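Local coordinates for putative acyl-[acyl-carrier-protein]--UDP-N-acetylglucosamine O-acyltransferase (Bacteroides fragilis, PDB 4R36), which probably transfers an acyl chain from acyl carrier protein to UDP-N-acetylglucosamine, the sugar nucleotide it acylates on oxygen, at residues I224-N227 / I228-Y232. Sequence-based numbering, arbitrary orientation.
Sequences IIEN and IHNAY
Ile224 and Ile228 meet one turn apart on the alpha-helix 222-237, part of the helical C-terminal region that follows the left-handed beta-helix of this LpxA. CG2 of Ile224 touches CD1 of Ile228 at 3.9 Å, the two branched chains crossing at a slant. Ile228 holds CG1 anti to its carbonyl carbon (chi1 -70°), which sends the longer branch back along the helix, and CG1 rests 3.3 Å from Ile224 O. Isoleucine suits this place because one branch can touch the preceding turn while the side chain still meets apolar neighbours: Ile228 also packs on Ile259 of helix 257-267, on Leu215 and on Ile210. Its side chain lies about 8 Å from that of Asn211, a UDP-N-acetylglucosamine-binding residue, which places this turn near the nucleotide-sugar site.

On the more polar side, Glu226 and Asn230 are likewise one turn apart. Glu226 extends CG anti to its backbone N (chi1 -176°) and then bends at chi2, bringing the carboxylate near the Asn230 amide with their planes 81° apart, almost perpendicular. OE2 stays 3.5 Å from both ND2 and OD1 of Asn230. Arg233 probably holds the two groups near each other: its NH1 forms a salt bridge with Glu226 OE2 and a hydrogen bond with Asn230 OD1. A carboxylate and an amide oxygen can thus share one guanidinium nitrogen, and the arginine probably offsets the negative charge of the glutamate.

Backbone bonds from i+4 to i hold this turn, such as Asn230 N to Glu226 O at 2.9 Å. Asn227 supplies a carbonyl oxygen and Asn230 an NH2 to a single water, which donates to Asn227 OD1 at 2.7 Å and accepts from Asn230 ND2, also at 2.7 Å.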
ATOM      1  N   ILE A 224     -11.450  32.551  15.916  1.00 24.58           N
ATOM      2  CA  ILE A 224     -12.250  31.440  15.407  1.00 24.59           C
ATOM      3  C   ILE A 224     -11.557  30.114  15.755  1.00 22.48           C
ATOM      4  O   ILE A 224     -12.224  29.169  16.121  1.00 23.00           O
ATOM      5  CB  ILE A 224     -12.459  31.561  13.869  1.00 25.49           C
ATOM      6  CG1 ILE A 224     -13.415  32.702  13.570  1.00 25.82           C
ATOM      7  CG2 ILE A 224     -12.951  30.233  13.237  1.00 22.30           C
ATOM      8  CD1 ILE A 224     -14.809  32.438  14.028  1.00 32.10           C
ATOM      9  N   ILE A 225     -10.224  30.067  15.647  1.00 23.47           N
ATOM     10  CA  ILE A 225      -9.469  28.894  16.042  1.00 23.55           C
ATOM     11  C   ILE A 225      -9.684  28.538  17.524  1.00 25.58           C
ATOM     12  O   ILE A 225      -9.902  27.373  17.862  1.00 23.84           O
ATOM     13  CB  ILE A 225      -7.964  29.026  15.707  1.00 26.84           C
ATOM     14  CG1 ILE A 225      -7.811  29.064  14.182  1.00 26.80           C
ATOM     15  CG2 ILE A 225      -7.175  27.816  16.265  1.00 26.17           C
ATOM     16  CD1 ILE A 225      -6.415  29.349  13.683  1.00 27.67           C
ATOM     17  N   GLU A 226      -9.662  29.543  18.378  1.00 25.95           N
ATOM     18  CA  GLU A 226      -9.901  29.332  19.784  1.00 28.41           C
ATOM     19  C   GLU A 226     -11.345  28.827  20.033  1.00 25.41           C
ATOM     20  O   GLU A 226     -11.546  27.959  20.900  1.00 21.30           O
ATOM     21  CB  GLU A 226      -9.655  30.606  20.564  1.00 32.66           C
ATOM     22  CG  GLU A 226      -9.808  30.429  22.075  1.00 39.98           C
ATOM     23  CD  GLU A 226      -8.797  29.415  22.690  1.00 49.93           C
ATOM     24  OE1 GLU A 226      -7.748  29.125  22.054  1.00 51.99           O
ATOM     25  OE2 GLU A 226      -9.075  28.861  23.782  1.00 56.39           O
ATOM     26  N   ASN A 227     -12.327  29.333  19.283  1.00 21.99           N
ATOM     27  CA  ASN A 227     -13.687  28.861  19.440  1.00 22.83           C
ATOM     28  C   ASN A 227     -13.837  27.382  19.060  1.00 20.76           C
ATOM     29  O   ASN A 227     -14.560  26.640  19.722  1.00 19.31           O
ATOM     30  CB  ASN A 227     -14.677  29.758  18.653  1.00 23.67           C
ATOM     31  CG  ASN A 227     -14.739  31.226  19.207  1.00 25.07           C
ATOM     32  OD1 ASN A 227     -14.333  31.495  20.341  1.00 23.97           O
ATOM     33  ND2 ASN A 227     -15.231  32.147  18.400  1.00 24.48           N
ATOM     34  N   ILE A 228     -13.174  27.009  17.975  1.00 20.09           N
ATOM     35  CA  ILE A 228     -13.203  25.637  17.512  1.00 19.08           C
ATOM     36  C   ILE A 228     -12.582  24.775  18.616  1.00 19.77           C
ATOM     37  O   ILE A 228     -13.099  23.695  18.977  1.00 14.94           O
ATOM     38  CB  ILE A 228     -12.455  25.497  16.169  1.00 19.39           C
ATOM     39  CG1 ILE A 228     -13.262  26.173  15.063  1.00 20.20           C
ATOM     40  CG2 ILE A 228     -12.155  24.022  15.819  1.00 18.23           C
ATOM     41  CD1 ILE A 228     -12.502  26.389  13.779  1.00 22.96           C
ATOM     42  N   HIS A 229     -11.483  25.273  19.175  1.00 21.68           N
ATOM     43  CA  HIS A 229     -10.803  24.509  20.209  1.00 24.81           C
ATOM     44  C   HIS A 229     -11.691  24.308  21.414  1.00 21.01           C
ATOM     45  O   HIS A 229     -11.836  23.197  21.948  1.00 18.24           O
ATOM     46  CB  HIS A 229      -9.463  25.220  20.596  1.00 31.91           C
ATOM     47  CG  HIS A 229      -8.473  24.275  21.161  1.00 44.97           C
ATOM     48  ND1 HIS A 229      -7.125  24.353  20.908  1.00 58.56           N
ATOM     49  CD2 HIS A 229      -8.662  23.128  21.861  1.00 52.98           C
ATOM     50  CE1 HIS A 229      -6.513  23.352  21.519  1.00 61.42           C
ATOM     51  NE2 HIS A 229      -7.427  22.594  22.102  1.00 55.50           N
ATOM     52  N   ASN A 230     -12.356  25.379  21.829  1.00 18.78           N
ATOM     53  CA  ASN A 230     -13.312  25.307  22.911  1.00 21.04           C
ATOM     54  C   ASN A 230     -14.499  24.416  22.655  1.00 20.40           C
ATOM     55  O   ASN A 230     -14.896  23.668  23.555  1.00 18.00           O
ATOM     56  CB  ASN A 230     -13.745  26.703  23.344  1.00 24.16           C
ATOM     57  CG  ASN A 230     -12.628  27.416  24.114  1.00 29.56           C
ATOM     58  OD1 ASN A 230     -11.768  26.757  24.713  1.00 32.68           O
ATOM     59  ND2 ASN A 230     -12.581  28.736  24.033  1.00 34.93           N
ATOM     60  N   ALA A 231     -15.027  24.412  21.427  1.00 17.58           N
ATOM     61  CA  ALA A 231     -16.098  23.460  21.139  1.00 17.09           C
ATOM     62  C   ALA A 231     -15.622  21.998  21.343  1.00 16.37           C
ATOM     63  O   ALA A 231     -16.324  21.182  21.943  1.00 17.14           O
ATOM     64  CB  ALA A 231     -16.620  23.662  19.729  1.00 18.32           C
ATOM     65  N   TYR A 232     -14.416  21.686  20.877  1.00 16.78           N
ATOM     66  CA  TYR A 232     -13.920  20.324  21.048  1.00 16.98           C
ATOM     67  C   TYR A 232     -13.486  19.938  22.432  1.00 16.61           C
ATOM     68  O   TYR A 232     -13.561  18.760  22.792  1.00 17.27           O
ATOM     69  CB  TYR A 232     -12.869  19.987  19.999  1.00 17.20           C
ATOM     70  CG  TYR A 232     -13.500  19.708  18.656  1.00 14.95           C
ATOM     71  CD1 TYR A 232     -14.271  18.593  18.459  1.00 15.11           C
ATOM     72  CD2 TYR A 232     -13.307  20.577  17.568  1.00 13.86           C
ATOM     73  CE1 TYR A 232     -14.930  18.367  17.239  1.00 15.01           C
ATOM     74  CE2 TYR A 232     -13.877  20.332  16.324  1.00 13.40           C
ATOM     75  CZ  TYR A 232     -14.680  19.199  16.157  1.00 15.25           C
ATOM     76  OH  TYR A 232     -15.281  18.868  14.968  1.00 15.46           O
TER
HETATM   77  O   HOH W   1     -14.504  30.045  22.613  1.00 28.12           O